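Local atomic coordinates of cyclopenase asqI (Emericella nidulans, PDB entry 5YY3), a protein that catalyses, with a bound zinc ion, the conversion of 4'-methoxycyclopenin into 4'-methoxyviridicatin during aspoquinolone biosynthesis. Residues T227-S233 / P564-V568; G442-L448 / K642-K648. One frame throughout, in Å; residues are numbered along the deposited sequence.

Coming from the N terminus, the chain passes through 227-233, the end of helix 210-231 in the hemocyanin-type helical domain, then 442-448, 564-568 and finally 642-648. The order makes the two contacts cross: contact 1 closes a loop of 330 residues in which strand 443-449 lies, and contact 2 closes one of 193 residues that takes in 564-568. Contact 1 joins the helical domain to a loop of the Ig-like domain, while contact 2 knits two parallel strands of that domain. Their centres are about 10 Å apart and they touch: Val565 O lies 2.5 Å from Thr446 OG1, and Lys567 O 2.9 Å from Arg645 N, both probable hydrogen bonds.

Contact 1 of 2, residues T227-S233 / P564-V568; sequences TESLCWS and PVGKV
This is a buried interdomain contact: the C-terminal end of helix 210-231, in the hemocyanin-type helical domain, packs against the 564-568 loop that leads into strand 571-580 of the Ig-like domain. The same helix carries the zinc ligand His218 further back, but the contact itself is away from the metal. A Schellman motif finishes the helix, with Ser233 as C-prime residue at phi/psi 65/30; Ser233 N bonds weakly to Leu230 O, and Leu234 N reaches back to Ser229 O. The opposing loop has no regular structure: Pro564 is extended (-53/146), Val565 turns to -60/-31, Gly566 takes a positive phi (80/-167) that favours glycine, and Lys567 is extended again. The CA atoms are nearest at Glu228-Pro564 (5.6 Å) and Cys231-Gly566 (5.2 Å). Glu228, chi1 t and chi2 p, brings OE1 to 3.1 Å from Val565 N for a hydrogen bond, while Tyr175 OH hydrogen-bonds with both Glu228 OE2 and Trp232 NE1. One turn on, Cys231 (chi1 m) receives a weak hydrogen bond from Gly566 N to SG, 3.5 Å. Val565 CG1 sits 3.4 Å from Cys231 CB and 3.7 Å from Trp232 NE1, and Thr227 CG2 meets Pro564 CG at 3.8 Å. Arg645 NH1 bridges the two domains by bonding to both Cys231 O and Gly566 O, and its guanidinium makes a cation-pi contact with Trp232. The Lys567 side chain, nearly straight after an m chi1, runs past the helix end: CG is 3.4 Å from Cys231 O and CE 3.7 Å from Leu230 O.

Contact 2 of 2, residues G442-L448 / K642-K648; sequences GHITTFL and KIYRTTK
Strands 443-448 and 642-644 run parallel, their axes 4.7 Å apart at closest approach and crossing at -32°. His443 pairs with Lys642, Ile444 with Ile643 and Thr445 with Tyr644. Backbone bonds run Lys642 N to Gly442 O (2.7 Å), Ile444 N to Lys642 O (3.0 Å), Tyr644 N to Ile444 O (2.9 Å) and Thr446 N to Tyr644 O (3.0 Å). Further on, Leu448 N to Thr646 O (2.9 Å) and Lys648 N to Leu448 O (2.8 Å) bracket Thr647. His443 and Tyr644, both chi1 m, share a sheet face and join through ND1 and OH at 2.7 Å; on the other, Ile444 CG1 meets Ile643 CG1 at 4.0 Å. Lys648 curls over the Phe447 ring, NZ 3.7 Å from its centroid, a cation-pi contact. Arg645 forms a salt bridge with Asp165 of the second subunit. In the Ig-like domain's mixed sheet this parallel pair has antiparallel neighbours, 461-475 beside 443-449 and 571-580 beside 636-644.

Contact 1 of 2, residues T227-S233 / P564-V568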
ATOM      1  N   THR A 227     -15.957  -8.855 -10.466  1.00 19.96           N
ATOM      2  CA  THR A 227     -14.845  -9.453 -11.194  1.00 20.96           C
ATOM      3  C   THR A 227     -13.775  -8.396 -11.482  1.00 21.00           C
ATOM      4  O   THR A 227     -12.576  -8.673 -11.400  1.00 20.44           O
ATOM      5  CB  THR A 227     -15.331 -10.101 -12.502  1.00 19.28           C
ATOM      6  OG1 THR A 227     -16.229 -11.179 -12.182  1.00 17.86           O
ATOM      7  CG2 THR A 227     -14.164 -10.632 -13.326  1.00 16.46           C
ATOM      8  N   GLU A 228     -14.208  -7.184 -11.816  1.00 20.70           N
ATOM      9  CA  GLU A 228     -13.278  -6.092 -12.093  1.00 15.98           C
ATOM     10  C   GLU A 228     -12.498  -5.768 -10.825  1.00 20.12           C
ATOM     11  O   GLU A 228     -11.290  -5.492 -10.867  1.00 19.88           O
ATOM     12  CB  GLU A 228     -14.017  -4.850 -12.589  1.00 16.08           C
ATOM     13  CG  GLU A 228     -13.109  -3.793 -13.198  1.00 15.48           C
ATOM     14  CD  GLU A 228     -12.760  -4.086 -14.651  1.00 18.32           C
ATOM     15  OE1 GLU A 228     -13.130  -5.174 -15.157  1.00 18.00           O
ATOM     16  OE2 GLU A 228     -12.120  -3.218 -15.295  1.00 20.01           O
ATOM     17  N   SER A 229     -13.199  -5.800  -9.697  1.00 21.45           N
ATOM     18  CA  SER A 229     -12.571  -5.670  -8.390  1.00 20.44           C
ATOM     19  C   SER A 229     -11.444  -6.700  -8.153  1.00 23.73           C
ATOM     20  O   SER A 229     -10.363  -6.350  -7.698  1.00 21.28           O
ATOM     21  CB  SER A 229     -13.627  -5.794  -7.297  1.00 19.36           C
ATOM     22  OG  SER A 229     -13.185  -5.148  -6.113  1.00 27.82           O
ATOM     23  N   LEU A 230     -11.700  -7.964  -8.469  1.00 23.02           N
ATOM     24  CA  LEU A 230     -10.721  -9.014  -8.254  1.00 21.76           C
ATOM     25  C   LEU A 230      -9.462  -8.817  -9.090  1.00 26.73           C
ATOM     26  O   LEU A 230      -8.373  -9.247  -8.702  1.00 27.76           O
ATOM     27  CB  LEU A 230     -11.334 -10.375  -8.573  1.00 26.05           C
ATOM     28  CG  LEU A 230     -11.651 -11.266  -7.379  1.00 35.20           C
ATOM     29  CD1 LEU A 230     -12.274 -10.446  -6.286  1.00 31.96           C
ATOM     30  CD2 LEU A 230     -12.584 -12.381  -7.811  1.00 34.79           C
ATOM     31  N   CYS A 231      -9.612  -8.175 -10.243  1.00 21.91           N
ATOM     32  CA  CYS A 231      -8.485  -7.968 -11.138  1.00 22.35           C
ATOM     33  C   CYS A 231      -7.430  -7.064 -10.489  1.00 24.68           C
ATOM     34  O   CYS A 231      -6.226  -7.237 -10.690  1.00 23.02           O
ATOM     35  CB  CYS A 231      -8.972  -7.381 -12.462  1.00 20.62           C
ATOM     36  SG  CYS A 231     -10.161  -8.443 -13.343  1.00 20.72           S
ATOM     37  N   TRP A 232      -7.890  -6.108  -9.699  1.00 21.67           N
ATOM     38  CA  TRP A 232      -6.974  -5.236  -8.997  1.00 23.49           C
ATOM     39  C   TRP A 232      -6.682  -5.759  -7.599  1.00 23.64           C
ATOM     40  O   TRP A 232      -6.040  -5.083  -6.802  1.00 24.72           O
ATOM     41  CB  TRP A 232      -7.546  -3.826  -8.923  1.00 20.48           C
ATOM     42  CG  TRP A 232      -7.759  -3.215 -10.258  1.00 22.32           C
ATOM     43  CD1 TRP A 232      -8.939  -3.117 -10.940  1.00 19.91           C
ATOM     44  CD2 TRP A 232      -6.762  -2.602 -11.085  1.00 21.82           C
ATOM     45  NE1 TRP A 232      -8.739  -2.470 -12.138  1.00 20.04           N
ATOM     46  CE2 TRP A 232      -7.414  -2.143 -12.253  1.00 19.32           C
ATOM     47  CE3 TRP A 232      -5.379  -2.391 -10.949  1.00 24.29           C
ATOM     48  CZ2 TRP A 232      -6.730  -1.483 -13.284  1.00 22.67           C
ATOM     49  CZ3 TRP A 232      -4.692  -1.740 -11.985  1.00 19.27           C
ATOM     50  CH2 TRP A 232      -5.372  -1.293 -13.130  1.00 21.24           C
ATOM     51  N   SER A 233      -7.181  -6.957  -7.311  1.00 21.52           N
ATOM     52  CA  SER A 233      -7.000  -7.599  -6.011  1.00 25.07           C
ATOM     53  C   SER A 233      -7.688  -6.831  -4.889  1.00 28.09           C
ATOM     54  O   SER A 233      -7.241  -6.883  -3.750  1.00 26.88           O
ATOM     55  CB  SER A 233      -5.510  -7.773  -5.679  1.00 25.67           C
ATOM     56  OG  SER A 233      -4.952  -8.867  -6.397  1.00 23.84           O
ATOM     57  N   PRO A 564     -13.375  -8.205 -18.674  1.00 18.75           N
ATOM     58  CA  PRO A 564     -12.749  -7.787 -17.418  1.00 19.58           C
ATOM     59  C   PRO A 564     -11.327  -7.317 -17.694  1.00 19.28           C
ATOM     60  O   PRO A 564     -10.711  -7.856 -18.595  1.00 17.98           O
ATOM     61  CB  PRO A 564     -12.770  -9.058 -16.577  1.00 20.28           C
ATOM     62  CG  PRO A 564     -13.990  -9.798 -17.079  1.00 17.99           C
ATOM     63  CD  PRO A 564     -14.018  -9.524 -18.561  1.00 20.65           C
ATOM     64  N   VAL A 565     -10.838  -6.328 -16.955  1.00 19.43           N
ATOM     65  CA  VAL A 565      -9.550  -5.700 -17.239  1.00 22.34           C
ATOM     66  C   VAL A 565      -8.369  -6.706 -17.181  1.00 23.03           C
ATOM     67  O   VAL A 565      -7.393  -6.566 -17.923  1.00 20.70           O
ATOM     68  CB  VAL A 565      -9.307  -4.500 -16.272  1.00 18.74           C
ATOM     69  CG1 VAL A 565      -9.213  -4.957 -14.825  1.00 19.54           C
ATOM     70  CG2 VAL A 565      -8.069  -3.685 -16.667  1.00 16.20           C
ATOM     71  N   GLY A 566      -8.470  -7.726 -16.329  1.00 19.48           N
ATOM     72  CA  GLY A 566      -7.426  -8.727 -16.222  1.00 19.42           C
ATOM     73  C   GLY A 566      -6.243  -8.287 -15.378  1.00 20.93           C
ATOM     74  O   GLY A 566      -6.312  -7.286 -14.659  1.00 21.47           O
ATOM     75  N   LYS A 567      -5.146  -9.039 -15.458  1.00 24.26           N
ATOM     76  CA  LYS A 567      -3.919  -8.688 -14.733  1.00 22.24           C
ATOM     77  C   LYS A 567      -2.727  -8.581 -15.667  1.00 23.13           C
ATOM     78  O   LYS A 567      -2.719  -9.190 -16.738  1.00 26.01           O
ATOM     79  CB  LYS A 567      -3.648  -9.717 -13.641  1.00 23.38           C
ATOM     80  CG  LYS A 567      -4.652  -9.628 -12.495  1.00 24.94           C
ATOM     81  CD  LYS A 567      -4.584 -10.854 -11.602  1.00 23.50           C
ATOM     82  CE  LYS A 567      -5.252 -10.590 -10.270  1.00 26.30           C
ATOM     83  NZ  LYS A 567      -5.001 -11.734  -9.354  1.00 30.01           N
ATOM     84  N   VAL A 568      -1.718  -7.806 -15.266  1.00 25.79           N
ATOM     85  CA  VAL A 568      -0.538  -7.583 -16.114  1.00 25.04           C
ATOM     86  C   VAL A 568       0.081  -8.916 -16.541  1.00 23.02           C
ATOM     87  O   VAL A 568       0.425  -9.105 -17.714  1.00 28.01           O
ATOM     88  CB  VAL A 568       0.518  -6.711 -15.392  1.00 27.42           C
ATOM     89  CG1 VAL A 568       1.856  -6.682 -16.186  1.00 22.02           C
ATOM     90  CG2 VAL A 568      -0.027  -5.291 -15.176  1.00 19.59           C
TER

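Contact 2 of 2, residues G442-L448 / K642-K648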
ATOM      1  N   GLY A 442      -6.105 -18.085 -26.602  1.00 31.79           N
ATOM      2  CA  GLY A 442      -6.441 -17.990 -25.189  1.00 26.98           C
ATOM      3  C   GLY A 442      -5.632 -16.951 -24.438  1.00 24.48           C
ATOM      4  O   GLY A 442      -5.615 -16.948 -23.218  1.00 32.01           O
ATOM      5  N   HIS A 443      -4.955 -16.066 -25.158  1.00 25.21           N
ATOM      6  CA  HIS A 443      -4.247 -14.952 -24.523  1.00 24.32           C
ATOM      7  C   HIS A 443      -4.721 -13.667 -25.173  1.00 26.83           C
ATOM      8  O   HIS A 443      -4.320 -13.343 -26.299  1.00 26.45           O
ATOM      9  CB  HIS A 443      -2.715 -15.099 -24.633  1.00 24.24           C
ATOM     10  CG  HIS A 443      -2.185 -16.340 -23.974  1.00 32.10           C
ATOM     11  ND1 HIS A 443      -1.482 -16.312 -22.787  1.00 32.01           N
ATOM     12  CD2 HIS A 443      -2.297 -17.646 -24.316  1.00 30.73           C
ATOM     13  CE1 HIS A 443      -1.175 -17.548 -22.432  1.00 29.97           C
ATOM     14  NE2 HIS A 443      -1.659 -18.378 -23.341  1.00 33.14           N
ATOM     15  N   ILE A 444      -5.589 -12.944 -24.466  1.00 23.31           N
ATOM     16  CA  ILE A 444      -6.164 -11.724 -25.010  1.00 24.06           C
ATOM     17  C   ILE A 444      -5.846 -10.498 -24.134  1.00 26.55           C
ATOM     18  O   ILE A 444      -5.274 -10.616 -23.036  1.00 23.08           O
ATOM     19  CB  ILE A 444      -7.684 -11.886 -25.205  1.00 20.02           C
ATOM     20  CG1 ILE A 444      -8.386 -12.164 -23.876  1.00 22.19           C
ATOM     21  CG2 ILE A 444      -7.971 -13.035 -26.198  1.00 21.91           C
ATOM     22  CD1 ILE A 444      -9.910 -12.372 -24.021  1.00 19.90           C
ATOM     23  N   THR A 445      -6.214  -9.320 -24.626  1.00 26.53           N
ATOM     24  CA  THR A 445      -5.613  -8.090 -24.121  1.00 25.45           C
ATOM     25  C   THR A 445      -6.587  -6.915 -23.902  1.00 24.26           C
ATOM     26  O   THR A 445      -7.410  -6.585 -24.757  1.00 23.28           O
ATOM     27  CB  THR A 445      -4.509  -7.639 -25.080  1.00 23.78           C
ATOM     28  OG1 THR A 445      -3.668  -8.758 -25.352  1.00 27.87           O
ATOM     29  CG2 THR A 445      -3.675  -6.526 -24.473  1.00 25.34           C
ATOM     30  N   THR A 446      -6.466  -6.292 -22.742  1.00 24.85           N
ATOM     31  CA  THR A 446      -7.162  -5.054 -22.455  1.00 25.23           C
ATOM     32  C   THR A 446      -6.139  -3.936 -22.335  1.00 24.92           C
ATOM     33  O   THR A 446      -4.939  -4.194 -22.192  1.00 25.89           O
ATOM     34  CB  THR A 446      -7.949  -5.148 -21.162  1.00 22.74           C
ATOM     35  OG1 THR A 446      -7.031  -5.303 -20.073  1.00 17.39           O
ATOM     36  CG2 THR A 446      -8.907  -6.345 -21.208  1.00 19.07           C
ATOM     37  N   PHE A 447      -6.604  -2.698 -22.385  1.00 23.36           N
ATOM     38  CA  PHE A 447      -5.720  -1.564 -22.182  1.00 25.10           C
ATOM     39  C   PHE A 447      -6.429  -0.472 -21.389  1.00 25.83           C
ATOM     40  O   PHE A 447      -7.661  -0.360 -21.403  1.00 21.08           O
ATOM     41  CB  PHE A 447      -5.204  -1.018 -23.520  1.00 25.34           C
ATOM     42  CG  PHE A 447      -6.281  -0.766 -24.549  1.00 24.61           C
ATOM     43  CD1 PHE A 447      -6.988   0.430 -24.561  1.00 23.87           C
ATOM     44  CD2 PHE A 447      -6.560  -1.711 -25.528  1.00 25.02           C
ATOM     45  CE1 PHE A 447      -7.977   0.670 -25.521  1.00 26.08           C
ATOM     46  CE2 PHE A 447      -7.538  -1.474 -26.489  1.00 26.94           C
ATOM     47  CZ  PHE A 447      -8.252  -0.282 -26.478  1.00 26.19           C
ATOM     48  N   LEU A 448      -5.635   0.312 -20.677  1.00 23.13           N
ATOM     49  CA  LEU A 448      -6.136   1.462 -19.952  1.00 22.63           C
ATOM     50  C   LEU A 448      -5.534   2.690 -20.602  1.00 21.24           C
ATOM     51  O   LEU A 448      -4.340   2.897 -20.526  1.00 24.66           O
ATOM     52  CB  LEU A 448      -5.777   1.377 -18.462  1.00 19.07           C
ATOM     53  CG  LEU A 448      -6.524   0.212 -17.800  1.00 21.67           C
ATOM     54  CD1 LEU A 448      -5.727  -0.485 -16.721  1.00 18.48           C
ATOM     55  CD2 LEU A 448      -7.879   0.663 -17.251  1.00 17.87           C
ATOM     56  N   LYS A 642      -6.614 -16.442 -20.715  1.00 22.05           N
ATOM     57  CA  LYS A 642      -6.086 -15.443 -19.822  1.00 23.34           C
ATOM     58  C   LYS A 642      -6.307 -14.058 -20.401  1.00 22.40           C
ATOM     59  O   LYS A 642      -6.185 -13.838 -21.612  1.00 22.74           O
ATOM     60  CB  LYS A 642      -4.594 -15.688 -19.559  1.00 22.46           C
ATOM     61  CG  LYS A 642      -4.297 -16.930 -18.702  1.00 27.59           C
ATOM     62  CD  LYS A 642      -2.804 -16.993 -18.346  1.00 29.53           C
ATOM     63  CE  LYS A 642      -2.374 -18.373 -17.879  1.00 30.37           C
ATOM     64  NZ  LYS A 642      -0.984 -18.356 -17.327  1.00 33.83           N
ATOM     65  N   ILE A 643      -6.650 -13.125 -19.526  1.00 23.82           N
ATOM     66  CA  ILE A 643      -6.719 -11.719 -19.896  1.00 25.68           C
ATOM     67  C   ILE A 643      -5.537 -10.961 -19.298  1.00 25.87           C
ATOM     68  O   ILE A 643      -5.288 -11.036 -18.092  1.00 26.11           O
ATOM     69  CB  ILE A 643      -8.037 -11.086 -19.435  1.00 20.17           C
ATOM     70  CG1 ILE A 643      -9.198 -11.925 -19.961  1.00 20.82           C
ATOM     71  CG2 ILE A 643      -8.142  -9.663 -19.921  1.00 17.59           C
ATOM     72  CD1 ILE A 643     -10.540 -11.426 -19.514  1.00 21.45           C
ATOM     73  N   TYR A 644      -4.834 -10.235 -20.167  1.00 24.95           N
ATOM     74  CA  TYR A 644      -3.650  -9.450 -19.826  1.00 25.50           C
ATOM     75  C   TYR A 644      -3.965  -7.961 -19.821  1.00 24.60           C
ATOM     76  O   TYR A 644      -4.504  -7.414 -20.787  1.00 24.90           O
ATOM     77  CB  TYR A 644      -2.509  -9.710 -20.824  1.00 25.93           C
ATOM     78  CG  TYR A 644      -1.950 -11.115 -20.792  1.00 28.13           C
ATOM     79  CD1 TYR A 644      -2.676 -12.184 -21.315  1.00 24.53           C
ATOM     80  CD2 TYR A 644      -0.682 -11.372 -20.257  1.00 27.04           C
ATOM     81  CE1 TYR A 644      -2.166 -13.476 -21.282  1.00 26.03           C
ATOM     82  CE2 TYR A 644      -0.166 -12.653 -20.219  1.00 27.29           C
ATOM     83  CZ  TYR A 644      -0.911 -13.702 -20.734  1.00 28.11           C
ATOM     84  OH  TYR A 644      -0.409 -14.979 -20.703  1.00 34.03           O
ATOM     85  N   ARG A 645      -3.600  -7.306 -18.728  1.00 23.97           N
ATOM     86  CA  ARG A 645      -3.801  -5.880 -18.562  1.00 26.29           C
ATOM     87  C   ARG A 645      -2.603  -5.103 -19.088  1.00 27.99           C
ATOM     88  O   ARG A 645      -1.453  -5.525 -18.928  1.00 27.37           O
ATOM     89  CB  ARG A 645      -4.030  -5.563 -17.085  1.00 23.65           C
ATOM     90  CG  ARG A 645      -4.395  -4.148 -16.796  1.00 22.33           C
ATOM     91  CD  ARG A 645      -4.809  -4.018 -15.345  1.00 23.69           C
ATOM     92  NE  ARG A 645      -3.675  -4.017 -14.432  1.00 23.16           N
ATOM     93  CZ  ARG A 645      -3.628  -4.725 -13.306  1.00 26.83           C
ATOM     94  NH1 ARG A 645      -4.651  -5.510 -12.974  1.00 21.81           N
ATOM     95  NH2 ARG A 645      -2.559  -4.653 -12.522  1.00 23.61           N
ATOM     96  N   THR A 646      -2.898  -3.947 -19.678  1.00 29.12           N
ATOM     97  CA  THR A 646      -1.946  -3.102 -20.397  1.00 22.73           C
ATOM     98  C   THR A 646      -2.290  -1.629 -20.139  1.00 24.27           C
ATOM     99  O   THR A 646      -3.440  -1.307 -19.840  1.00 24.25           O
ATOM    100  CB  THR A 646      -1.997  -3.451 -21.909  1.00 26.77           C
ATOM    101  OG1 THR A 646      -0.971  -4.402 -22.216  1.00 32.19           O
ATOM    102  CG2 THR A 646      -1.883  -2.249 -22.812  1.00 29.05           C
ATOM    103  N   THR A 647      -1.304  -0.744 -20.223  1.00 26.93           N
ATOM    104  CA  THR A 647      -1.548   0.691 -20.168  1.00 25.49           C
ATOM    105  C   THR A 647      -1.215   1.352 -21.519  1.00 27.64           C
ATOM    106  O   THR A 647      -0.110   1.174 -22.018  1.00 25.93           O
ATOM    107  CB  THR A 647      -0.707   1.356 -19.073  1.00 23.07           C
ATOM    108  OG1 THR A 647      -0.940   0.695 -17.824  1.00 26.92           O
ATOM    109  CG2 THR A 647      -1.088   2.817 -18.938  1.00 23.43           C
ATOM    110  N   LYS A 648      -2.137   2.116 -22.109  1.00 26.06           N
ATOM    111  CA  LYS A 648      -1.799   2.864 -23.322  1.00 24.50           C
ATOM    112  C   LYS A 648      -1.911   4.358 -23.090  1.00 27.99           C
ATOM    113  O   LYS A 648      -3.015   4.914 -23.094  1.00 29.90           O
ATOM    114  CB  LYS A 648      -2.680   2.453 -24.507  1.00 24.91           C
ATOM    115  CG  LYS A 648      -2.476   1.016 -24.921  1.00 35.76           C
ATOM    116  CD  LYS A 648      -2.808   0.766 -26.389  1.00 39.40           C
ATOM    117  CE  LYS A 648      -4.236   1.158 -26.747  1.00 36.52           C
ATOM    118  NZ  LYS A 648      -4.677   0.411 -27.977  1.00 41.85           N
TER